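Local structure of quinoline 2-oxidoreductase large subunit (Pseudomonas putida, 1T3Q) at residues K496-T501 against D528-A533; D485-I491 against L624-Y630; F312-R318 against V350-E356. The protein probably serves as the catalytic subunit of a molybdenum hydroxylase acting on quinoline, carrying the molybdenum ion and its pterin cytosine dinucleotide cofactor. All coordinates share one frame; numbering follows the deposited sequence.

Contact 1. Residues K496-T501 against D528-A533; sequences KVTVTT and DVVIQA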
# COMPACT_ATOMS: atom_id res chain seq x y z
N LYS B 496 -21.94 7.29 9.57
CA LYS B 496 -21.42 7.49 8.23
C LYS B 496 -21.60 6.17 7.49
O LYS B 496 -21.90 5.15 8.11
CB LYS B 496 -19.95 7.92 8.28
CG LYS B 496 -19.73 9.24 9.02
CD LYS B 496 -20.59 10.35 8.43
CE LYS B 496 -20.27 11.72 9.03
NZ LYS B 496 -20.48 11.77 10.50
N VAL B 497 -21.42 6.18 6.17
CA VAL B 497 -21.62 4.97 5.38
C VAL B 497 -20.42 4.59 4.51
O VAL B 497 -19.87 5.43 3.80
CB VAL B 497 -22.85 5.14 4.46
CG1 VAL B 497 -23.10 3.87 3.67
CG2 VAL B 497 -24.08 5.49 5.29
N THR B 498 -20.04 3.31 4.56
CA THR B 498 -18.92 2.79 3.78
C THR B 498 -19.45 1.76 2.79
O THR B 498 -19.98 0.72 3.19
CB THR B 498 -17.87 2.13 4.68
OG1 THR B 498 -17.37 3.08 5.62
CG2 THR B 498 -16.70 1.59 3.84
N VAL B 499 -19.30 2.05 1.50
CA VAL B 499 -19.76 1.16 0.44
C VAL B 499 -18.57 0.52 -0.26
O VAL B 499 -17.58 1.20 -0.54
CB VAL B 499 -20.59 1.93 -0.62
CG1 VAL B 499 -21.05 1.00 -1.72
CG2 VAL B 499 -21.78 2.61 0.04
N THR B 500 -18.65 -0.77 -0.52
CA THR B 500 -17.58 -1.47 -1.22
C THR B 500 -18.19 -2.06 -2.48
O THR B 500 -19.21 -2.75 -2.44
CB THR B 500 -16.96 -2.59 -0.37
OG1 THR B 500 -16.50 -2.06 0.87
CG2 THR B 500 -15.76 -3.21 -1.11
N THR B 501 -17.58 -1.75 -3.62
CA THR B 501 -18.09 -2.25 -4.88
C THR B 501 -17.03 -3.00 -5.68
O THR B 501 -15.83 -2.82 -5.49
CB THR B 501 -18.64 -1.09 -5.74
OG1 THR B 501 -19.22 -1.62 -6.94
CG2 THR B 501 -17.54 -0.11 -6.11
N ASP B 528 -21.74 11.96 3.48
CA ASP B 528 -21.53 11.03 4.59
C ASP B 528 -21.27 9.62 4.09
O ASP B 528 -21.19 8.68 4.88
CB ASP B 528 -22.75 11.00 5.51
CG ASP B 528 -22.81 12.18 6.45
OD1 ASP B 528 -23.79 12.27 7.22
OD2 ASP B 528 -21.89 13.01 6.42
N VAL B 529 -21.12 9.48 2.78
CA VAL B 529 -20.89 8.18 2.16
C VAL B 529 -19.56 8.12 1.41
O VAL B 529 -19.17 9.09 0.76
CB VAL B 529 -22.00 7.86 1.13
CG1 VAL B 529 -21.78 6.49 0.51
CG2 VAL B 529 -23.36 7.94 1.81
N VAL B 530 -18.87 6.99 1.49
CA VAL B 530 -17.63 6.85 0.74
C VAL B 530 -17.69 5.55 -0.07
O VAL B 530 -18.18 4.53 0.41
CB VAL B 530 -16.37 6.83 1.64
CG1 VAL B 530 -16.37 5.61 2.56
CG2 VAL B 530 -15.12 6.81 0.77
N ILE B 531 -17.22 5.62 -1.31
CA ILE B 531 -17.21 4.46 -2.18
C ILE B 531 -15.81 3.85 -2.22
O ILE B 531 -14.83 4.52 -2.55
CB ILE B 531 -17.63 4.82 -3.62
CG1 ILE B 531 -19.04 5.44 -3.60
CG2 ILE B 531 -17.62 3.57 -4.50
CD1 ILE B 531 -20.10 4.54 -2.99
N GLN B 532 -15.73 2.57 -1.86
CA GLN B 532 -14.48 1.82 -1.86
C GLN B 532 -14.50 0.89 -3.06
O GLN B 532 -15.42 0.09 -3.21
CB GLN B 532 -14.34 1.00 -0.57
CG GLN B 532 -14.13 1.83 0.66
CD GLN B 532 -13.90 1.01 1.91
OE1 GLN B 532 -13.28 1.47 2.86
NE2 GLN B 532 -14.42 -0.22 1.92
N ALA B 533 -13.48 1.01 -3.91
CA ALA B 533 -13.38 0.18 -5.11
C ALA B 533 -11.90 -0.07 -5.39
O ALA B 533 -11.04 0.49 -4.74
CB ALA B 533 -14.02 0.90 -6.28

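Contact 2. Residues D485-I491 against L624-Y630; sequences DSATVRI and LEATATY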
# COMPACT_ATOMS: atom_id res chain seq x y z
N ASP B 485 -22.67 -9.91 -9.28
CA ASP B 485 -22.20 -8.58 -8.91
C ASP B 485 -22.68 -8.20 -7.52
O ASP B 485 -23.83 -7.78 -7.34
CB ASP B 485 -22.68 -7.55 -9.93
CG ASP B 485 -22.19 -7.85 -11.32
OD1 ASP B 485 -22.88 -8.60 -12.06
OD2 ASP B 485 -21.11 -7.36 -11.69
N SER B 486 -21.80 -8.32 -6.54
CA SER B 486 -22.17 -8.00 -5.17
C SER B 486 -21.60 -6.67 -4.72
O SER B 486 -20.65 -6.15 -5.30
CB SER B 486 -21.69 -9.11 -4.22
OG SER B 486 -20.27 -9.11 -4.09
N ALA B 487 -22.22 -6.11 -3.69
CA ALA B 487 -21.78 -4.85 -3.11
C ALA B 487 -21.91 -5.04 -1.62
O ALA B 487 -22.71 -5.84 -1.15
CB ALA B 487 -22.67 -3.70 -3.57
N THR B 488 -21.09 -4.31 -0.87
CA THR B 488 -21.15 -4.39 0.57
C THR B 488 -21.42 -2.99 1.08
O THR B 488 -20.91 -2.01 0.52
CB THR B 488 -19.84 -4.92 1.18
OG1 THR B 488 -19.63 -6.27 0.74
CG2 THR B 488 -19.90 -4.90 2.70
N VAL B 489 -22.24 -2.89 2.11
CA VAL B 489 -22.58 -1.61 2.70
C VAL B 489 -22.49 -1.75 4.20
O VAL B 489 -23.08 -2.66 4.79
CB VAL B 489 -24.00 -1.15 2.31
CG1 VAL B 489 -24.36 0.12 3.07
CG2 VAL B 489 -24.07 -0.88 0.82
N ARG B 490 -21.74 -0.85 4.82
CA ARG B 490 -21.59 -0.84 6.27
C ARG B 490 -21.98 0.53 6.77
O ARG B 490 -21.59 1.54 6.19
CB ARG B 490 -20.14 -1.10 6.68
CG ARG B 490 -19.89 -0.92 8.19
CD ARG B 490 -18.43 -1.17 8.55
NE ARG B 490 -17.56 -0.11 8.03
CZ ARG B 490 -16.25 -0.23 7.85
NH1 ARG B 490 -15.64 -1.37 8.15
NH2 ARG B 490 -15.55 0.78 7.37
N ILE B 491 -22.77 0.56 7.83
CA ILE B 491 -23.14 1.83 8.43
C ILE B 491 -22.15 1.93 9.57
O ILE B 491 -22.16 1.12 10.49
CB ILE B 491 -24.57 1.82 9.01
CG1 ILE B 491 -25.58 1.53 7.90
CG2 ILE B 491 -24.86 3.18 9.66
CD1 ILE B 491 -27.03 1.44 8.39
N LEU B 624 -24.47 -4.42 11.23
CA LEU B 624 -24.80 -3.32 10.32
C LEU B 624 -23.91 -3.23 9.08
O LEU B 624 -23.60 -2.14 8.60
CB LEU B 624 -24.80 -1.98 11.07
CG LEU B 624 -26.01 -1.72 11.99
CD1 LEU B 624 -26.01 -0.25 12.42
CD2 LEU B 624 -27.32 -2.05 11.28
N GLU B 625 -23.50 -4.39 8.57
CA GLU B 625 -22.70 -4.48 7.36
C GLU B 625 -23.26 -5.70 6.64
O GLU B 625 -23.41 -6.77 7.23
CB GLU B 625 -21.21 -4.68 7.67
CG GLU B 625 -20.34 -4.73 6.41
CD GLU B 625 -18.85 -4.61 6.70
OE1 GLU B 625 -18.05 -4.60 5.74
OE2 GLU B 625 -18.47 -4.51 7.89
N ALA B 626 -23.60 -5.54 5.36
CA ALA B 626 -24.17 -6.64 4.60
C ALA B 626 -23.72 -6.62 3.15
O ALA B 626 -23.32 -5.58 2.62
CB ALA B 626 -25.70 -6.58 4.67
N THR B 627 -23.82 -7.77 2.50
CA THR B 627 -23.41 -7.93 1.11
C THR B 627 -24.54 -8.61 0.33
O THR B 627 -25.24 -9.47 0.85
CB THR B 627 -22.14 -8.80 1.03
OG1 THR B 627 -21.09 -8.17 1.78
CG2 THR B 627 -21.69 -8.98 -0.42
N ALA B 628 -24.71 -8.21 -0.92
CA ALA B 628 -25.74 -8.78 -1.76
C ALA B 628 -25.42 -8.63 -3.23
O ALA B 628 -24.90 -7.60 -3.67
CB ALA B 628 -27.09 -8.12 -1.46
N THR B 629 -25.71 -9.67 -4.01
CA THR B 629 -25.48 -9.59 -5.43
C THR B 629 -26.79 -9.16 -6.08
O THR B 629 -27.87 -9.37 -5.51
CB THR B 629 -25.06 -10.95 -6.02
OG1 THR B 629 -24.79 -10.79 -7.42
CG2 THR B 629 -26.17 -11.98 -5.84
N TYR B 630 -26.70 -8.56 -7.26
CA TYR B 630 -27.88 -8.12 -7.99
C TYR B 630 -27.73 -8.42 -9.47
O TYR B 630 -26.64 -8.34 -10.03
CB TYR B 630 -28.11 -6.62 -7.77
CG TYR B 630 -29.05 -5.96 -8.76
CD1 TYR B 630 -28.55 -5.38 -9.93
CD2 TYR B 630 -30.42 -5.90 -8.53
CE1 TYR B 630 -29.39 -4.74 -10.83
CE2 TYR B 630 -31.28 -5.27 -9.43
CZ TYR B 630 -30.75 -4.69 -10.58
OH TYR B 630 -31.57 -4.03 -11.46
O HOH W 1 -25.17 -9.91 -11.65

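Contact 3. Residues F312-R318 against V350-E356; sequences FLALENR and VPAVSEE. With SO4 (sulfate ion), chain K.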
# COMPACT_ATOMS: atom_id res chain seq x y z
N PHE B 312 -41.71 -0.72 -43.34
CA PHE B 312 -40.72 -1.76 -43.57
C PHE B 312 -41.35 -3.14 -43.70
O PHE B 312 -42.09 -3.57 -42.81
CB PHE B 312 -39.69 -1.79 -42.43
CG PHE B 312 -39.01 -0.47 -42.18
CD1 PHE B 312 -38.85 0.45 -43.21
CD2 PHE B 312 -38.52 -0.17 -40.92
CE1 PHE B 312 -38.20 1.67 -42.98
CE2 PHE B 312 -37.87 1.05 -40.68
CZ PHE B 312 -37.71 1.96 -41.71
N LEU B 313 -41.05 -3.82 -44.79
CA LEU B 313 -41.60 -5.15 -45.04
C LEU B 313 -40.61 -6.25 -44.71
O LEU B 313 -41.00 -7.37 -44.36
CB LEU B 313 -42.02 -5.27 -46.50
CG LEU B 313 -43.06 -4.26 -46.99
CD1 LEU B 313 -43.34 -4.50 -48.47
CD2 LEU B 313 -44.34 -4.40 -46.17
N ALA B 314 -39.32 -5.94 -44.83
CA ALA B 314 -38.29 -6.93 -44.55
C ALA B 314 -36.91 -6.33 -44.42
O ALA B 314 -36.60 -5.29 -45.02
CB ALA B 314 -38.28 -7.98 -45.66
N LEU B 315 -36.07 -6.98 -43.63
CA LEU B 315 -34.70 -6.55 -43.45
C LEU B 315 -33.80 -7.77 -43.55
O LEU B 315 -33.98 -8.76 -42.84
CB LEU B 315 -34.51 -5.86 -42.10
CG LEU B 315 -33.09 -5.33 -41.84
CD1 LEU B 315 -33.12 -4.26 -40.77
CD2 LEU B 315 -32.17 -6.47 -41.42
N GLU B 316 -32.82 -7.69 -44.44
CA GLU B 316 -31.88 -8.77 -44.63
C GLU B 316 -30.49 -8.26 -44.27
O GLU B 316 -30.14 -7.13 -44.62
CB GLU B 316 -31.91 -9.22 -46.08
CG GLU B 316 -30.92 -10.30 -46.45
CD GLU B 316 -31.21 -10.89 -47.81
OE1 GLU B 316 -31.38 -10.11 -48.78
OE2 GLU B 316 -31.25 -12.14 -47.93
N ASN B 317 -29.71 -9.07 -43.55
CA ASN B 317 -28.36 -8.65 -43.20
C ASN B 317 -27.39 -9.80 -43.04
O ASN B 317 -27.60 -10.71 -42.24
CB ASN B 317 -28.35 -7.83 -41.90
CG ASN B 317 -27.00 -7.17 -41.64
OD1 ASN B 317 -26.46 -7.24 -40.53
ND2 ASN B 317 -26.46 -6.51 -42.65
N ARG B 318 -26.31 -9.74 -43.82
CA ARG B 318 -25.25 -10.74 -43.77
C ARG B 318 -24.11 -9.97 -43.11
O ARG B 318 -23.55 -9.05 -43.71
CB ARG B 318 -24.88 -11.18 -45.18
CG ARG B 318 -23.65 -12.07 -45.29
CD ARG B 318 -23.39 -12.40 -46.76
NE ARG B 318 -22.06 -12.96 -47.00
CZ ARG B 318 -21.69 -14.19 -46.66
NH1 ARG B 318 -22.55 -15.01 -46.07
NH2 ARG B 318 -20.46 -14.60 -46.93
N VAL B 350 -40.32 -4.77 -37.93
CA VAL B 350 -40.01 -5.37 -39.23
C VAL B 350 -40.48 -6.82 -39.12
O VAL B 350 -39.85 -7.63 -38.45
CB VAL B 350 -38.49 -5.34 -39.52
CG1 VAL B 350 -38.22 -5.83 -40.93
CG2 VAL B 350 -37.95 -3.92 -39.33
N PRO B 351 -41.59 -7.16 -39.80
CA PRO B 351 -42.17 -8.51 -39.79
C PRO B 351 -41.35 -9.67 -40.35
O PRO B 351 -41.45 -10.79 -39.84
CB PRO B 351 -43.49 -8.32 -40.53
CG PRO B 351 -43.13 -7.28 -41.54
CD PRO B 351 -42.32 -6.29 -40.74
N ALA B 352 -40.55 -9.43 -41.38
CA ALA B 352 -39.75 -10.50 -41.96
C ALA B 352 -38.26 -10.19 -41.88
O ALA B 352 -37.81 -9.14 -42.35
CB ALA B 352 -40.15 -10.73 -43.41
N VAL B 353 -37.49 -11.11 -41.31
CA VAL B 353 -36.06 -10.91 -41.15
C VAL B 353 -35.23 -12.14 -41.50
O VAL B 353 -35.62 -13.28 -41.21
CB VAL B 353 -35.72 -10.51 -39.70
CG1 VAL B 353 -34.21 -10.26 -39.56
CG2 VAL B 353 -36.51 -9.28 -39.30
N SER B 354 -34.08 -11.91 -42.11
CA SER B 354 -33.16 -12.98 -42.46
C SER B 354 -31.76 -12.44 -42.24
O SER B 354 -31.31 -11.55 -42.96
CB SER B 354 -33.33 -13.40 -43.92
OG SER B 354 -32.40 -14.42 -44.24
N GLU B 355 -31.08 -12.97 -41.24
CA GLU B 355 -29.74 -12.51 -40.95
C GLU B 355 -28.82 -13.64 -40.56
O GLU B 355 -29.26 -14.68 -40.08
CB GLU B 355 -29.76 -11.45 -39.84
CG GLU B 355 -30.34 -11.88 -38.50
CD GLU B 355 -29.49 -12.90 -37.77
OE1 GLU B 355 -28.24 -12.77 -37.79
OE2 GLU B 355 -30.07 -13.82 -37.15
N GLU B 356 -27.53 -13.42 -40.78
CA GLU B 356 -26.52 -14.39 -40.42
C GLU B 356 -25.30 -13.64 -39.93
O GLU B 356 -24.95 -12.59 -40.47
CB GLU B 356 -26.13 -15.24 -41.63
CG GLU B 356 -25.23 -16.42 -41.26
CD GLU B 356 -24.80 -17.24 -42.47
OE1 GLU B 356 -24.33 -18.39 -42.27
OE2 GLU B 356 -24.93 -16.76 -43.61
S SO4 K . -20.14 -18.30 -47.23
O1 SO4 K . -21.31 -19.15 -47.53
O2 SO4 K . -19.57 -17.79 -48.50
O3 SO4 K . -20.57 -17.16 -46.40
O4 SO4 K . -19.13 -19.08 -46.51
O HOH W 2 -25.15 -14.96 -45.19

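Contact 1. Residues K496-T501 against D528-A533
Q532 lays its extended side chain across the tops of T498 and T500 on the neighbouring strand. Its NE2 gives a bent hydrogen bond to T500 OG1 (3.0 Å, 133° at the hydrogen), with the hydroxyl lying close to the amide plane, while CD sits 3.4 Å from T498 CG2. T498 can offer that methyl because its OG1 is turned beside the backbone N (chi1 -59°), where it bonds D492. Both polar atoms of the Q532-T500 pair have further partners on the second subunit: K537 O of that chain accepts from NE2, and its N538 ND2 bonds OG1. Residues 497-501 and 529-532 are the parallel strands of a beta-alpha-beta unit, and helix 510-522 connects them and covers the opposite face. On that face I531 runs alongside V499, its CD1 3.6 Å from V499 CB, and V499 CG2 reaches V529 CG1 from an oblique angle at 3.9 Å. Five backbone hydrogen bonds join the strands, from V497 N to D528 O (2.8 Å) through to T501 N to Q532 O. At the start of the pair the aliphatic part of K496 passes over the D528 carboxylate, CE 3.3 Å from OD2, but NZ stays 4.5 Å from OD2, beyond salt-bridge range.

Contact 2. Residues D485-I491 against L624-Y630
S486-I491 and E625-T629 pair as antiparallel strands, with E625-T629 outermost within this chain in a four-stranded mixed sheet of the cofactor-binding domain. Backbone hydrogen bonds are doubled at A487 with A628 and at V489 with A626, and I491 N to L624 O (2.9 Å) extends the pairing beyond the strand end. The non-hydrogen-bonded pairs bring the chains close, S486 CA lying 3.7 Å from T629 CA. Among the polar side chains, T488 and T627 meet hydroxyl to hydroxyl, OG1 to OG1 at 2.6 Å; each has its OG1 beside its own backbone N (chi1 -64° and -59°), which lets the two oxygens converge on the face that carries both side chains. T629 OG1 accepts a hydrogen bond from D485 N. The charged pair is less direct: E625 crosses R490 with the carboxylate and guanidinium planes 75° apart, and it is R490 CD that comes within 3.4 Å of E625 OE2. R490 NE is instead salt-bridged to D492, its NH1 bonds T536 O of the second subunit, and E625 OE2 accepts from T539 N of that subunit. On the other face the alanines A487, A626 and A628 pack on S556, I563 and R559 of helix 549-576. Nearer the cofactor, D485 OD2 is salt-bridged to R548, while one water donates to both D485 OD1 and Y630 O, 2.7 Å from each.

Contact 3. Residues F312-R318 against V350-E356
With CG anti to the backbone N in both R318 (chi1 172°) and E356 (chi1 -171°), the two side chains run side by side, R318 extended as far as NE. R318 NH1 and E356 OE2 end 3.8 Å apart, a long salt bridge, and NH1 also donates to a water at 2.7 Å. At the guanidinium edge, in its plane, NH1 and NH2 both donate to sulfate O3, NH2 at 2.6 Å; R168 also binds this probably crystallisation-derived anion and pairs with E356 OE1. A leucine in place of R318 would probably cost sulfate O3 these two N-H donors and leave E356 OE2 without the guanidinium beside it. Toward the other end V350 wedges its two methyls against the facing strand, CG1 3.6 Å from L315 N and CG2 4.1 Å from F312 CD2. P351 CD rests 3.4 Å from F312 O. Four backbone hydrogen bonds follow, beginning with L315 N to A352 O and ending with E356 N to N317 O. L313 and A314 both face A305 on the next strand, forming a classic beta bulge. The parallel pairing of strands 312-322 and 352-360, with helix 337-342 in the connection, is that of a beta-alpha-beta unit.

Overall arrangement
Contacts 1 and 2 belong to one four-stranded beta-sheet: 497-501 and 486-491 are its adjacent middle strands, joined directly by bonds such as T500 N to T488 O (2.8 Å), so the two contacts supply its outer pairings. Contact 2 is wholly buried, whereas contact 1 is partly exposed; both touch the second subunit, which bonds T500, Q532, R490 and E625. Contact 3 stands about 45 Å from contact 2 and 48 Å from contact 1, centre to centre, among other strands in the earlier cofactor-binding region of the sequence. It too is only partly buried; no other protein chain of the assembly touches it, and its partly exposed R318-E356 end holds water and sulfate. Contacts 1 and 3 share parallel pairing, and contact 2 is antiparallel.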